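Side-chain contacts in MsStt7d protein (Micromonas, PDB 4IX3), which probably acts as an ATP-dependent protein kinase akin to the state-transition kinase Stt7, its catalytic domain forming this chain: residues Asn70-Val73 / His74-Lys78; Thr102-Glu105 / Gly106-Met110; Tyr215-Ala218 / Asp219-Tyr222. All coordinates share one frame; numbering follows the deposited sequence.

The three contacts follow one another along the chain within the kinase catalytic domain. Contact 1 ends helix 59-76 and contact 2 opens strand 106-112; both belong to the N-terminal lobe. Their centres are 21 Å apart, and their nearest atoms come to about 5 Å without touching, because the strand lies in the sheet next to that helix. Contact 3 sits in the C-terminal lobe, in the long loop between strand 193-194 and helix 236-243, with its centre 26 Å from contact 1 and 33 Å from contact 2. The nucleotide and magnesium site, which includes Lys50, Asp168 and Asp188, falls between the lobes, with contacts 1 and 2 on one side and contact 3 on the other.

Contact 1 (Asn70-Val73 / His74-Lys78); sequences NYHV and HANAK
One face of the His72 imidazole carries the side-chain amide of Asn76, one helical turn further on; the two planes are 45° apart, and the amide sits off-centre, toward the rim of the ring. NE2 of the same ring is hydrogen-bonded to the carbonyl oxygen of Cys162. The His72 ring is carried there by a CG anti to the backbone N (chi1 -172°), beside the carbonyl carbon. A second ring, that of His74, has CE of Lys78 3.8 Å above one face, again toward the rim. The lysine thus curls back over the end of the helix, and its NZ bonds His74 O at 2.8 Å. With an alanine here instead of His72, Cys162 O would probably be left without its NE2 partner and the Asn76 amide freer to turn.

Backbone bonds lead up to the end: His74 N reaches Asn70 O at 2.9 Å, and Ala77 N reaches Val73 O at 2.8 Å just where the chain leaves helical geometry. CG1 of Val73 lies 4.3 Å from CB of Ala77, and both side chains rest on Leu159 of helix 141-161. This is the C-terminal end of the kinase αC helix, joined to the C-terminal lobe by apolar packing and by the His72 bond; the ammonium of Lys78 is likely to offset the partial negative charge of the helix end.

Contact 2 (Thr102-Glu105 / Gly106-Met110); sequences TLTE and GLWLM
Leu103 approaches Trp108 over one face of the indole. Its CB comes first, 3.7 Å from Trp108 NE1. CG then stands anti to the carbonyl carbon (chi1 -63°), which carries CD2 onto the six-membered ring. This methyl ends 3.6 Å from the ring centroid of Trp108, only 13° off the normal, a CH-pi contact. The indole is gripped at its edge as well: NE1 donates to Thr104 O at 2.9 Å, nearly straight at 164°, and meets a lone pair in the carbonyl plane while the oxygen stays in the ring plane. Beside that bond, OG1 of Thr104 lies 3.3 Å from CZ2 of Trp108. Face and edge together fix the rotation of the indole and tie the loop back on the strand it enters. Gly106, where the strand begins, has backbone angles that would jam a CB against the preceding carbonyl oxygen. Leu103 also packs on Leu90 of strand 84-90, and Trp108 on Leu49 and Asn51 of strand 45-52. Leu107 and Leu109, by contrast, meet Leu63 of helix 59-76, as the strand runs on toward the ADP-binding residues Ala112 and Glu114.

Contact 3 (Tyr215-Ala218 / Asp219-Tyr222); sequences YAKA and DELY
Lys217 and Asp219 lie side by side and point the same way, whereas Glu220 passes the lysine at a slant, so the ammonium is met by two carboxylates turned differently toward it. NZ reaches Asp219 OD1 at 2.6 Å through the syn lone pair of that oxygen. Glu220 OE2, 2.9 Å from Lys217 NZ, is met instead from above its carboxylate plane, 57° out of it. The lysine chain is extended as far as CE and bends only at its last torsion (chi4 -91°), which turns NZ to face both acids. The buried lysine is therefore held in a salt-bridge network that probably compensates its charge, with a further weak bond from NZ to Ala321 O. The other oxygen of Glu220, OE1, forms a salt bridge with Arg326.

Position and sequence make this the C-terminal end of the kinase activation segment, and the Glu220-Arg326 pair is consistent with the conserved bridge between the APE-motif glutamate and an arginine of the C-terminal lobe. The backbone forms a type I beta turn from Lys217 to Glu220, closed by Glu220 N donating to Lys217 O at 2.9 Å. A water bridges the two limbs of the turn, donating to Glu220 O at 2.9 Å and accepting a weak bond from Lys217 N. Leu221 folds back against the turn: its CD2 lies 3.8 Å from Ala216 CB, and the same methyl is 3.5 Å from Lys217 O. CG of Leu221 comes within 3.6 Å of Ala218 O. Ala216 packs in turn on Phe248 and Lys217 on Trp251, both of helix 246-261, while Leu221 touches Met57 of the second subunit.

Contact 1 (Asn70-Val73 / His74-Lys78)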
loop_
_atom_site.group_PDB
_atom_site.type_symbol
_atom_site.label_atom_id
_atom_site.label_comp_id
_atom_site.label_asym_id
_atom_site.label_seq_id
_atom_site.Cartn_x
_atom_site.Cartn_y
_atom_site.Cartn_z
ATOM N N ASN B 70 15.407 -6.398 10.302
ATOM C CA ASN B 70 16.173 -5.277 10.869
ATOM C C ASN B 70 17.043 -5.701 12.035
ATOM O O ASN B 70 18.174 -5.254 12.118
ATOM C CB ASN B 70 15.266 -4.137 11.310
ATOM C CG ASN B 70 15.037 -3.129 10.198
ATOM O OD1 ASN B 70 15.844 -2.217 10.022
ATOM N ND2 ASN B 70 13.944 -3.284 9.450
ATOM N N TYR B 71 16.578 -6.616 12.872
ATOM C CA TYR B 71 17.459 -7.103 13.939
ATOM C C TYR B 71 18.622 -7.864 13.325
ATOM O O TYR B 71 19.762 -7.751 13.788
ATOM C CB TYR B 71 16.693 -8.001 14.924
ATOM C CG TYR B 71 15.923 -7.220 15.964
ATOM C CD1 TYR B 71 16.587 -6.610 17.026
ATOM C CD2 TYR B 71 14.534 -7.171 15.957
ATOM C CE1 TYR B 71 15.922 -5.916 18.045
ATOM C CE2 TYR B 71 13.849 -6.518 16.985
ATOM C CZ TYR B 71 14.527 -5.860 17.993
ATOM O OH TYR B 71 13.833 -5.190 18.976
ATOM N N HIS B 72 18.361 -8.682 12.307
ATOM C CA HIS B 72 19.446 -9.422 11.642
ATOM C C HIS B 72 20.490 -8.481 11.060
ATOM O O HIS B 72 21.701 -8.745 11.183
ATOM C CB HIS B 72 18.867 -10.335 10.557
ATOM C CG HIS B 72 19.861 -11.276 9.953
ATOM N ND1 HIS B 72 20.319 -12.374 10.601
ATOM C CD2 HIS B 72 20.465 -11.252 8.702
ATOM C CE1 HIS B 72 21.189 -13.011 9.795
ATOM N NE2 HIS B 72 21.254 -12.336 8.621
ATOM N N VAL B 73 20.025 -7.459 10.355
ATOM C CA VAL B 73 20.936 -6.476 9.727
ATOM C C VAL B 73 21.706 -5.665 10.764
ATOM O O VAL B 73 22.901 -5.379 10.584
ATOM C CB VAL B 73 20.168 -5.553 8.764
ATOM C CG1 VAL B 73 21.028 -4.377 8.287
ATOM C CG2 VAL B 73 19.719 -6.383 7.569
ATOM N N HIS B 74 21.055 -5.328 11.869
ATOM C CA HIS B 74 21.728 -4.602 12.923
ATOM C C HIS B 74 22.861 -5.461 13.513
ATOM O O HIS B 74 23.951 -4.948 13.808
ATOM C CB HIS B 74 20.736 -4.264 14.024
ATOM C CG HIS B 74 21.380 -3.529 15.161
ATOM N ND1 HIS B 74 21.483 -2.189 15.192
ATOM C CD2 HIS B 74 22.009 -4.011 16.305
ATOM C CE1 HIS B 74 22.086 -1.818 16.336
ATOM N NE2 HIS B 74 22.401 -2.933 17.019
ATOM N N ALA B 75 22.657 -6.774 13.640
ATOM C CA ALA B 75 23.669 -7.661 14.173
ATOM C C ALA B 75 24.795 -7.934 13.194
ATOM O O ALA B 75 25.919 -8.149 13.663
ATOM C CB ALA B 75 23.029 -8.966 14.623
ATOM N N ASN B 76 24.490 -7.975 11.891
ATOM C CA ASN B 76 25.392 -8.560 10.888
ATOM C C ASN B 76 25.911 -7.638 9.787
ATOM O O ASN B 76 26.896 -7.984 9.113
ATOM C CB ASN B 76 24.762 -9.792 10.246
ATOM C CG ASN B 76 24.588 -10.908 11.247
ATOM O OD1 ASN B 76 23.470 -11.232 11.721
ATOM N ND2 ASN B 76 25.707 -11.472 11.629
ATOM N N ALA B 77 25.249 -6.501 9.590
ATOM C CA ALA B 77 25.622 -5.569 8.531
ATOM C C ALA B 77 25.378 -4.122 8.948
ATOM O O ALA B 77 24.598 -3.405 8.321
ATOM C CB ALA B 77 24.863 -5.890 7.252
ATOM N N LYS B 78 26.054 -3.704 10.011
ATOM C CA LYS B 78 25.940 -2.323 10.530
ATOM C C LYS B 78 26.439 -1.317 9.502
ATOM O O LYS B 78 27.478 -1.562 8.873
ATOM C CB LYS B 78 26.756 -2.154 11.811
ATOM C CG LYS B 78 26.086 -2.788 13.023
ATOM C CD LYS B 78 26.761 -2.280 14.292
ATOM C CE LYS B 78 25.958 -2.666 15.531
ATOM N NZ LYS B 78 25.948 -4.149 15.630
#

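Contact 2 (Thr102-Glu105 / Gly106-Met110)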
loop_
_atom_site.group_PDB
_atom_site.type_symbol
_atom_site.label_atom_id
_atom_site.label_comp_id
_atom_site.label_asym_id
_atom_site.label_seq_id
_atom_site.Cartn_x
_atom_site.Cartn_y
_atom_site.Cartn_z
ATOM N N THR B 102 1.394 11.306 20.124
ATOM C CA THR B 102 1.680 10.122 20.902
ATOM C C THR B 102 1.455 8.875 20.072
ATOM O O THR B 102 0.550 8.808 19.211
ATOM C CB THR B 102 0.827 10.059 22.178
ATOM O OG1 THR B 102 -0.535 10.287 21.817
ATOM C CG2 THR B 102 1.300 11.087 23.176
ATOM N N LEU B 103 2.248 7.853 20.352
ATOM C CA LEU B 103 2.138 6.594 19.603
ATOM C C LEU B 103 0.807 5.888 19.827
ATOM O O LEU B 103 0.367 5.724 20.978
ATOM C CB LEU B 103 3.280 5.633 19.975
ATOM C CG LEU B 103 4.666 6.155 19.620
ATOM C CD1 LEU B 103 5.667 5.195 20.244
ATOM C CD2 LEU B 103 4.868 6.310 18.113
ATOM N N THR B 104 0.192 5.393 18.754
ATOM C CA THR B 104 -1.106 4.708 18.843
ATOM C C THR B 104 -0.952 3.220 19.184
ATOM O O THR B 104 0.141 2.608 19.032
ATOM C CB THR B 104 -1.853 4.858 17.512
ATOM O OG1 THR B 104 -0.972 4.440 16.472
ATOM C CG2 THR B 104 -2.245 6.309 17.262
ATOM N N GLU B 105 -2.044 2.611 19.638
ATOM C CA GLU B 105 -2.056 1.167 19.938
ATOM C C GLU B 105 -1.435 0.349 18.794
ATOM O O GLU B 105 -1.806 0.522 17.616
ATOM C CB GLU B 105 -3.539 0.777 20.194
ATOM C CG GLU B 105 -3.737 -0.697 20.523
ATOM C CD GLU B 105 -3.846 -1.653 19.323
ATOM O OE1 GLU B 105 -4.548 -1.252 18.346
ATOM O OE2 GLU B 105 -3.292 -2.787 19.359
ATOM N N GLY B 106 -0.583 -0.614 19.138
ATOM C CA GLY B 106 0.018 -1.564 18.204
ATOM C C GLY B 106 1.545 -1.464 18.189
ATOM O O GLY B 106 2.153 -0.723 18.934
ATOM N N LEU B 107 2.133 -2.204 17.291
ATOM C CA LEU B 107 3.589 -2.346 17.192
ATOM C C LEU B 107 4.157 -1.204 16.346
ATOM O O LEU B 107 3.672 -0.920 15.235
ATOM C CB LEU B 107 3.917 -3.702 16.553
ATOM C CG LEU B 107 5.423 -3.958 16.378
ATOM C CD1 LEU B 107 6.092 -4.103 17.739
ATOM C CD2 LEU B 107 5.590 -5.266 15.566
ATOM N N TRP B 108 5.231 -0.615 16.836
ATOM C CA TRP B 108 6.027 0.392 16.138
ATOM C C TRP B 108 7.462 -0.043 15.988
ATOM O O TRP B 108 8.025 -0.679 16.905
ATOM C CB TRP B 108 6.042 1.718 16.885
ATOM C CG TRP B 108 4.697 2.375 16.914
ATOM C CD1 TRP B 108 3.623 2.147 17.774
ATOM C CD2 TRP B 108 4.283 3.401 15.998
ATOM N NE1 TRP B 108 2.592 3.002 17.447
ATOM C CE2 TRP B 108 2.945 3.801 16.381
ATOM C CE3 TRP B 108 4.921 4.076 14.953
ATOM C CZ2 TRP B 108 2.251 4.750 15.668
ATOM C CZ3 TRP B 108 4.230 5.050 14.256
ATOM C CH2 TRP B 108 2.912 5.381 14.594
ATOM N N LEU B 109 8.111 0.309 14.866
ATOM C CA LEU B 109 9.578 0.209 14.712
ATOM C C LEU B 109 10.147 1.608 14.692
ATOM O O LEU B 109 9.514 2.569 14.227
ATOM C CB LEU B 109 9.888 -0.514 13.399
ATOM C CG LEU B 109 9.226 -1.868 13.239
ATOM C CD1 LEU B 109 9.724 -2.529 11.952
ATOM C CD2 LEU B 109 9.495 -2.771 14.453
ATOM N N MET B 110 11.417 1.741 15.113
ATOM C CA MET B 110 12.079 3.032 15.159
ATOM C C MET B 110 13.506 2.931 14.608
ATOM O O MET B 110 14.215 1.956 14.886
ATOM C CB MET B 110 12.105 3.555 16.604
ATOM C CG MET B 110 12.576 5.004 16.728
ATOM S SD MET B 110 12.289 5.709 18.366
ATOM C CE MET B 110 13.630 4.950 19.286
#

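Contact 3 (Tyr215-Ala218 / Asp219-Tyr222)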
loop_
_atom_site.group_PDB
_atom_site.type_symbol
_atom_site.label_atom_id
_atom_site.label_comp_id
_atom_site.label_asym_id
_atom_site.label_seq_id
_atom_site.Cartn_x
_atom_site.Cartn_y
_atom_site.Cartn_z
ATOM N N TYR B 215 11.980 -0.703 -11.047
ATOM C CA TYR B 215 13.296 -1.160 -10.613
ATOM C C TYR B 215 13.391 -2.663 -10.589
ATOM O O TYR B 215 14.336 -3.220 -10.043
ATOM C CB TYR B 215 13.635 -0.568 -9.245
ATOM C CG TYR B 215 13.713 0.951 -9.314
ATOM C CD1 TYR B 215 14.892 1.569 -9.794
ATOM C CD2 TYR B 215 12.617 1.778 -9.009
ATOM C CE1 TYR B 215 14.974 2.931 -9.908
ATOM C CE2 TYR B 215 12.690 3.140 -9.142
ATOM C CZ TYR B 215 13.885 3.738 -9.586
ATOM O OH TYR B 215 13.934 5.098 -9.748
ATOM N N ALA B 216 12.478 -3.334 -11.296
ATOM C CA ALA B 216 12.510 -4.789 -11.411
ATOM C C ALA B 216 12.251 -5.128 -12.882
ATOM O O ALA B 216 11.372 -4.530 -13.530
ATOM C CB ALA B 216 11.414 -5.407 -10.523
ATOM N N LYS B 217 13.105 -5.992 -13.438
ATOM C CA LYS B 217 12.916 -6.508 -14.797
ATOM C C LYS B 217 11.491 -7.060 -14.928
ATOM O O LYS B 217 11.003 -7.757 -14.025
ATOM C CB LYS B 217 13.985 -7.580 -15.096
ATOM C CG LYS B 217 13.903 -8.218 -16.477
ATOM C CD LYS B 217 15.167 -8.999 -16.825
ATOM C CE LYS B 217 15.030 -9.616 -18.202
ATOM N NZ LYS B 217 14.458 -10.981 -17.999
ATOM N N ALA B 218 10.808 -6.747 -16.029
ATOM C CA ALA B 218 9.361 -6.944 -16.083
ATOM C C ALA B 218 8.963 -8.410 -15.906
ATOM O O ALA B 218 7.887 -8.717 -15.398
ATOM C CB ALA B 218 8.773 -6.380 -17.361
ATOM N N ASP B 219 9.809 -9.335 -16.342
ATOM C CA ASP B 219 9.472 -10.745 -16.213
ATOM C C ASP B 219 10.201 -11.457 -15.064
ATOM O O ASP B 219 10.266 -12.689 -15.041
ATOM C CB ASP B 219 9.697 -11.465 -17.536
ATOM C CG ASP B 219 11.164 -11.589 -17.883
ATOM O OD1 ASP B 219 12.000 -10.849 -17.301
ATOM O OD2 ASP B 219 11.449 -12.332 -18.847
ATOM N N GLU B 220 10.753 -10.668 -14.137
ATOM C CA GLU B 220 11.440 -11.202 -12.950
ATOM C C GLU B 220 11.019 -10.364 -11.747
ATOM O O GLU B 220 11.836 -9.703 -11.094
ATOM C CB GLU B 220 12.956 -11.192 -13.091
ATOM C CG GLU B 220 13.379 -12.036 -14.276
ATOM C CD GLU B 220 14.875 -12.067 -14.518
ATOM O OE1 GLU B 220 15.656 -11.595 -13.651
ATOM O OE2 GLU B 220 15.241 -12.533 -15.623
ATOM N N LEU B 221 9.744 -10.507 -11.392
ATOM C CA LEU B 221 9.161 -9.851 -10.224
ATOM C C LEU B 221 9.321 -10.694 -8.943
ATOM O O LEU B 221 8.817 -10.340 -7.877
ATOM C CB LEU B 221 7.702 -9.447 -10.511
ATOM C CG LEU B 221 7.568 -8.590 -11.766
ATOM C CD1 LEU B 221 6.075 -8.357 -11.975
ATOM C CD2 LEU B 221 8.382 -7.299 -11.720
ATOM N N TYR B 222 10.054 -11.792 -9.028
ATOM C CA TYR B 222 10.223 -12.762 -7.949
ATOM C C TYR B 222 11.669 -12.809 -7.432
ATOM O O TYR B 222 12.597 -12.366 -8.122
ATOM C CB TYR B 222 9.870 -14.166 -8.470
ATOM C CG TYR B 222 10.682 -14.595 -9.709
ATOM C CD1 TYR B 222 12.001 -15.073 -9.587
ATOM C CD2 TYR B 222 10.141 -14.476 -10.993
ATOM C CE1 TYR B 222 12.751 -15.416 -10.706
ATOM C CE2 TYR B 222 10.881 -14.834 -12.115
ATOM C CZ TYR B 222 12.173 -15.293 -11.965
ATOM O OH TYR B 222 12.835 -15.640 -13.124
HETATM O O HOH W 1 14.060 -7.928 -11.485
#